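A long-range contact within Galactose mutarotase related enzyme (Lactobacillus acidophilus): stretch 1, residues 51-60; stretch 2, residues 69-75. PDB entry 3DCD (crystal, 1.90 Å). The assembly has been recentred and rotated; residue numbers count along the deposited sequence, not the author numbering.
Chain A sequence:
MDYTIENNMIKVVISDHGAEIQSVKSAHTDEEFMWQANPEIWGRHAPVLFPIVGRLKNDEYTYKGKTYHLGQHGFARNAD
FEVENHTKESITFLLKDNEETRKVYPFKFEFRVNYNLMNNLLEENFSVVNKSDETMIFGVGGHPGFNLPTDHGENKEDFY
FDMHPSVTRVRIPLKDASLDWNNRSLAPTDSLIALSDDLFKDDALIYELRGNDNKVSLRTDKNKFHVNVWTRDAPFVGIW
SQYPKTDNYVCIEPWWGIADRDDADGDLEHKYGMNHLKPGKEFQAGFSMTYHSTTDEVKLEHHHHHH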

ATOM      1  N   PRO A  51       5.769   9.412  -5.922  1.00 15.23           N
ATOM      2  CA  PRO A  51       6.854   9.637  -4.960  1.00 15.37           C
ATOM      3  C   PRO A  51       6.460  10.304  -3.655  1.00 15.66           C
ATOM      4  O   PRO A  51       7.341  10.835  -2.952  1.00 15.84           O
ATOM      5  N   ILE A  52       5.161  10.296  -3.346  1.00 15.47           N
ATOM      6  CA  ILE A  52       4.674  10.635  -2.001  1.00 15.45           C
ATOM      7  C   ILE A  52       3.625   9.623  -1.594  1.00 15.84           C
ATOM      8  O   ILE A  52       3.009   8.985  -2.450  1.00 16.03           O
ATOM      9  N   VAL A  53       3.452   9.472  -0.279  1.00 15.70           N
ATOM     10  CA  VAL A  53       2.366   8.709   0.302  1.00 15.33           C
ATOM     11  C   VAL A  53       1.429   9.741   0.916  1.00 16.10           C
ATOM     12  O   VAL A  53       1.882  10.647   1.612  1.00 15.63           O
ATOM     13  N   GLY A  54       0.131   9.612   0.646  1.00 16.20           N
ATOM     14  CA  GLY A  54      -0.863  10.545   1.187  1.00 16.48           C
ATOM     15  C   GLY A  54      -0.880  11.896   0.489  1.00 16.68           C
ATOM     16  O   GLY A  54      -0.264  12.084  -0.552  1.00 16.44           O
ATOM     17  N   ARG A  55      -1.600  12.844   1.084  1.00 17.09           N
ATOM     18  CA  ARG A  55      -1.804  14.147   0.470  1.00 16.88           C
ATOM     19  C   ARG A  55      -0.890  15.226   1.039  1.00 17.23           C
ATOM     20  O   ARG A  55      -0.570  15.234   2.233  1.00 17.76           O
ATOM     21  N   LEU A  56      -0.500  16.144   0.159  1.00 17.01           N
ATOM     22  CA  LEU A  56       0.145  17.384   0.527  1.00 17.12           C
ATOM     23  C   LEU A  56      -0.930  18.424   0.784  1.00 17.35           C
ATOM     24  O   LEU A  56      -1.972  18.432   0.099  1.00 17.40           O
ATOM     25  N   LYS A  57      -0.693  19.307   1.756  1.00 17.20           N
ATOM     26  CA  LYS A  57      -1.569  20.466   1.947  1.00 18.22           C
ATOM     27  C   LYS A  57      -1.639  21.262   0.650  1.00 18.58           C
ATOM     28  O   LYS A  57      -0.593  21.642   0.088  1.00 18.00           O
ATOM     29  N   ASN A  58      -2.870  21.483   0.172  1.00 18.02           N
ATOM     30  CA  ASN A  58      -3.121  22.228  -1.066  1.00 18.75           C
ATOM     31  C   ASN A  58      -2.564  21.530  -2.310  1.00 18.44           C
ATOM     32  O   ASN A  58      -2.391  22.155  -3.360  1.00 18.20           O
ATOM     33  N   ASP A  59      -2.289  20.229  -2.179  1.00 18.02           N
ATOM     34  CA  ASP A  59      -1.663  19.415  -3.233  1.00 18.21           C
ATOM     35  C   ASP A  59      -0.432  20.084  -3.827  1.00 18.10           C
ATOM     36  O   ASP A  59      -0.245  20.069  -5.039  1.00 17.21           O
ATOM     37  N   GLU A  60       0.405  20.666  -2.967  1.00 18.06           N
ATOM     38  CA  GLU A  60       1.586  21.364  -3.439  1.00 18.79           C
ATOM     39  C   GLU A  60       2.732  21.350  -2.425  1.00 18.12           C
ATOM     40  O   GLU A  60       2.545  21.106  -1.239  1.00 18.48           O
ATOM     41  N   HIS A  69       3.142  20.996  -8.032  1.00 17.53           N
ATOM     42  CA  HIS A  69       1.796  20.525  -7.753  1.00 17.47           C
ATOM     43  C   HIS A  69       1.715  19.026  -7.973  1.00 17.46           C
ATOM     44  O   HIS A  69       2.028  18.515  -9.053  1.00 16.90           O
ATOM     45  N   LEU A  70       1.329  18.319  -6.922  1.00 16.66           N
ATOM     46  CA  LEU A  70       1.334  16.875  -6.936  1.00 16.37           C
ATOM     47  C   LEU A  70       0.178  16.368  -6.100  1.00 17.12           C
ATOM     48  O   LEU A  70       0.023  16.764  -4.954  1.00 16.68           O
ATOM     49  N   GLY A  71      -0.617  15.480  -6.681  1.00 17.72           N
ATOM     50  CA  GLY A  71      -1.808  14.969  -6.022  1.00 18.36           C
ATOM     51  C   GLY A  71      -1.516  13.852  -5.039  1.00 18.86           C
ATOM     52  O   GLY A  71      -0.391  13.310  -4.973  1.00 18.65           O
ATOM     53  N   GLN A  72      -2.545  13.502  -4.273  1.00 18.87           N
ATOM     54  CA  GLN A  72      -2.455  12.471  -3.253  1.00 19.47           C
ATOM     55  C   GLN A  72      -1.823  11.186  -3.797  1.00 18.68           C
ATOM     56  O   GLN A  72      -2.186  10.726  -4.888  1.00 18.64           O
ATOM     57  N   HIS A  73      -0.867  10.626  -3.041  1.00 18.16           N
ATOM     58  CA  HIS A  73      -0.171   9.370  -3.403  1.00 17.50           C
ATOM     59  C   HIS A  73       0.712   9.432  -4.669  1.00 17.40           C
ATOM     60  O   HIS A  73       1.153   8.403  -5.166  1.00 17.01           O
ATOM     61  N   GLY A  74       0.961  10.637  -5.178  1.00 17.28           N
ATOM     62  CA  GLY A  74       1.869  10.852  -6.294  1.00 16.74           C
ATOM     63  C   GLY A  74       1.347  10.413  -7.641  1.00 17.29           C
ATOM     64  O   GLY A  74       0.127  10.362  -7.873  1.00 17.33           O
ATOM     65  N   PHE A  75       2.275  10.101  -8.539  1.00 16.68           N
ATOM     66  CA  PHE A  75       1.900   9.822  -9.931  1.00 16.26           C
ATOM     67  C   PHE A  75       2.032   8.362 -10.370  1.00 16.13           C
ATOM     68  O   PHE A  75       1.567   8.016 -11.462  1.00 16.59           O
TER

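Packing of residues 51-60 against residues 69-75 in the galactose mutarotase related enzyme; the two segments bury 633 Å² between them. Apolar contacts gather around Leu 70, whose CA-to-CB bond points sideways but whose t, p rotamer carries its end nearer the first stretch. There Leu 70 CD2 lies 4.0 Å from Pro 51 CG and 3.9 Å from Ile 52 CD1, while Leu 70 CB is 4.0 Å from Leu 56 CD1. Ile 52 (p, t) and Leu 56 (m, t) likewise start sideways and bring their ends nearer; Ile 52 CD1 also reaches 3.4 Å from Gly 71 O, within the type II turn from Gly 71 to Gly 74.

Two rings near the end of the second stretch, His 73 and Phe 75, also meet the first stretch. Phe 75 (chi1 54°, p) presents one ring face to Pro 51, which follows a cis peptide bond: Pro 51 CD sits 3.7 Å from the Phe 75 ring centroid, 19° off the ring normal, a CH-pi contact. Gly 74 makes room for this proline, since an ideal CB on Gly 74 would fall 2.7 Å from Pro 51 CD. His 73 (chi1 -60°, m) has its CA-to-CB bond directed away, yet its ring returns to place CD2 2.9 Å from Gly 54 N.

Direct hydrogen bonds between the stretches are made by main-chain atoms: His 73 N donates to Gly 54 O (2.9 Å, nearly linear) and Leu 70 N to Asp 59 O (3.0 Å). The extended, all-t Arg 55 forms a salt bridge with Asp 59 (m), Arg 55 NE lying 2.8 Å from Asp 59 OD1 and Arg 55 NH2 2.9 Å from Asp 59 OD2. On the other segment Gln 72 (t, t) sets its CB 4.1 Å from Arg 55 CB. Glu 60 (p, t) and His 69 (m), an antiparallel bridge pair, project from the same face of the sheet, and Glu 60 OE1 approaches the His 69 ring edge, 3.5 Å from His 69 CE1.

Three waters complete the polar contacts. Water 1 accepts from Leu 56 N and donates to Asp 59 OD1 and Leu 70 O, each 2.8 Å from its oxygen. Water 2 links Asp 59 OD1 to Gln 72 N, its oxygen 2.8 Å from both, spanning two atoms that are themselves 4.1 Å apart. Water 3 joins Asp 59 O (3.0 Å) to His 69 ND1 (2.9 Å).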

ATOM      1  CB  PRO A  51       7.797  10.546  -5.740  1.00 15.39           C
ATOM      2  CG  PRO A  51       6.845  11.440  -6.483  1.00 15.53           C
ATOM      3  CD  PRO A  51       5.670  10.540  -6.864  1.00 14.95           C
ATOM      4  CB  ILE A  52       4.058  12.067  -1.905  1.00 15.69           C
ATOM      5  CG1 ILE A  52       2.844  12.235  -2.842  1.00 16.11           C
ATOM      6  CG2 ILE A  52       5.135  13.149  -2.145  1.00 15.44           C
ATOM      7  CD1 ILE A  52       2.142  13.590  -2.693  1.00 14.38           C
ATOM      8  CB  VAL A  53       2.876   7.772   1.423  1.00 15.39           C
ATOM      9  CG1 VAL A  53       1.697   7.191   2.190  1.00 14.55           C
ATOM     10  CG2 VAL A  53       3.746   6.672   0.853  1.00 13.98           C
ATOM     11  CB  ARG A  55      -3.269  14.568   0.636  1.00 17.38           C
ATOM     12  CG  ARG A  55      -3.714  15.677  -0.297  1.00 18.47           C
ATOM     13  CD  ARG A  55      -5.225  15.809  -0.276  1.00 20.68           C
ATOM     14  NE  ARG A  55      -5.692  16.739  -1.290  1.00 23.32           N
ATOM     15  CZ  ARG A  55      -6.971  17.052  -1.468  1.00 27.49           C
ATOM     16  NH1 ARG A  55      -7.908  16.500  -0.696  1.00 27.32           N
ATOM     17  NH2 ARG A  55      -7.313  17.907  -2.425  1.00 27.71           N
ATOM     18  CB  LEU A  56       1.035  17.859  -0.629  1.00 16.83           C
ATOM     19  CG  LEU A  56       2.095  16.877  -1.145  1.00 17.52           C
ATOM     20  CD1 LEU A  56       2.706  17.403  -2.470  1.00 17.25           C
ATOM     21  CD2 LEU A  56       3.187  16.596  -0.073  1.00 18.63           C
ATOM     22  CB  LYS A  57      -1.068  21.364   3.088  1.00 18.94           C
ATOM     23  CG  LYS A  57      -1.416  20.867   4.505  1.00 21.25           C
ATOM     24  CD  LYS A  57      -0.271  21.103   5.510  1.00 26.13           C
ATOM     25  CE  LYS A  57      -0.051  22.541   5.896  1.00 28.44           C
ATOM     26  NZ  LYS A  57      -1.264  23.127   6.533  1.00 33.02           N
ATOM     27  CB  ASN A  58      -2.575  23.654  -0.932  1.00 18.97           C
ATOM     28  CG  ASN A  58      -3.336  24.464   0.098  1.00 21.75           C
ATOM     29  OD1 ASN A  58      -4.567  24.445   0.122  1.00 23.38           O
ATOM     30  ND2 ASN A  58      -2.608  25.176   0.962  1.00 24.94           N
ATOM     31  CB  ASP A  59      -2.677  19.062  -4.336  1.00 18.74           C
ATOM     32  CG  ASP A  59      -3.884  18.347  -3.787  1.00 19.83           C
ATOM     33  OD1 ASP A  59      -3.689  17.293  -3.148  1.00 18.09           O
ATOM     34  OD2 ASP A  59      -5.017  18.854  -3.972  1.00 21.38           O
ATOM     35  CB  GLU A  60       1.243  22.809  -3.853  1.00 18.91           C
ATOM     36  CG  GLU A  60       0.866  23.712  -2.697  1.00 19.57           C
ATOM     37  CD  GLU A  60       0.540  25.133  -3.127  1.00 21.34           C
ATOM     38  OE1 GLU A  60      -0.001  25.340  -4.239  1.00 24.08           O
ATOM     39  OE2 GLU A  60       0.807  26.047  -2.322  1.00 26.02           O
ATOM     40  CB  HIS A  69       0.800  21.296  -8.617  1.00 18.33           C
ATOM     41  CG  HIS A  69       0.950  22.781  -8.484  1.00 19.50           C
ATOM     42  ND1 HIS A  69       0.342  23.499  -7.478  1.00 20.08           N
ATOM     43  CD2 HIS A  69       1.699  23.668  -9.180  1.00 21.06           C
ATOM     44  CE1 HIS A  69       0.678  24.771  -7.582  1.00 21.47           C
ATOM     45  NE2 HIS A  69       1.500  24.901  -8.609  1.00 20.91           N
ATOM     46  CB  LEU A  70       2.666  16.343  -6.374  1.00 16.13           C
ATOM     47  CG  LEU A  70       2.941  14.842  -6.519  1.00 16.36           C
ATOM     48  CD1 LEU A  70       2.919  14.426  -8.004  1.00 17.35           C
ATOM     49  CD2 LEU A  70       4.236  14.467  -5.857  1.00 15.57           C
ATOM     50  CB  GLN A  72      -3.854  12.188  -2.709  1.00 20.40           C
ATOM     51  CG  GLN A  72      -3.923  11.098  -1.672  1.00 25.27           C
ATOM     52  CD  GLN A  72      -5.296  10.987  -1.039  1.00 31.27           C
ATOM     53  OE1 GLN A  72      -6.261  11.581  -1.502  1.00 35.22           O
ATOM     54  NE2 GLN A  72      -5.381  10.235   0.041  1.00 36.52           N
ATOM     55  CB  HIS A  73      -1.157   8.198  -3.523  1.00 17.19           C
ATOM     56  CG  HIS A  73      -1.922   7.905  -2.267  1.00 16.78           C
ATOM     57  ND1 HIS A  73      -3.263   7.564  -2.270  1.00 19.01           N
ATOM     58  CD2 HIS A  73      -1.528   7.867  -0.972  1.00 13.87           C
ATOM     59  CE1 HIS A  73      -3.661   7.346  -1.027  1.00 16.92           C
ATOM     60  NE2 HIS A  73      -2.628   7.523  -0.222  1.00 16.95           N
ATOM     61  CB  PHE A  75       2.665  10.737 -10.916  1.00 15.78           C
ATOM     62  CG  PHE A  75       4.173  10.699 -10.753  1.00 15.80           C
ATOM     63  CD1 PHE A  75       4.900   9.548 -11.074  1.00 16.71           C
ATOM     64  CD2 PHE A  75       4.864  11.819 -10.274  1.00 14.85           C
ATOM     65  CE1 PHE A  75       6.287   9.499 -10.920  1.00 14.89           C
ATOM     66  CE2 PHE A  75       6.254  11.782 -10.121  1.00 15.53           C
ATOM     67  CZ  PHE A  75       6.964  10.618 -10.435  1.00 15.97           C
TER
HETATM   68  O   HOH W   1      -1.292  16.062  -2.572  1.00 16.07           O
HETATM   69  O   HOH W   2      -4.876  15.064  -4.258  1.00 23.65           O
HETATM   70  O   HOH W   3      -1.909  22.141  -6.337  1.00 33.17           O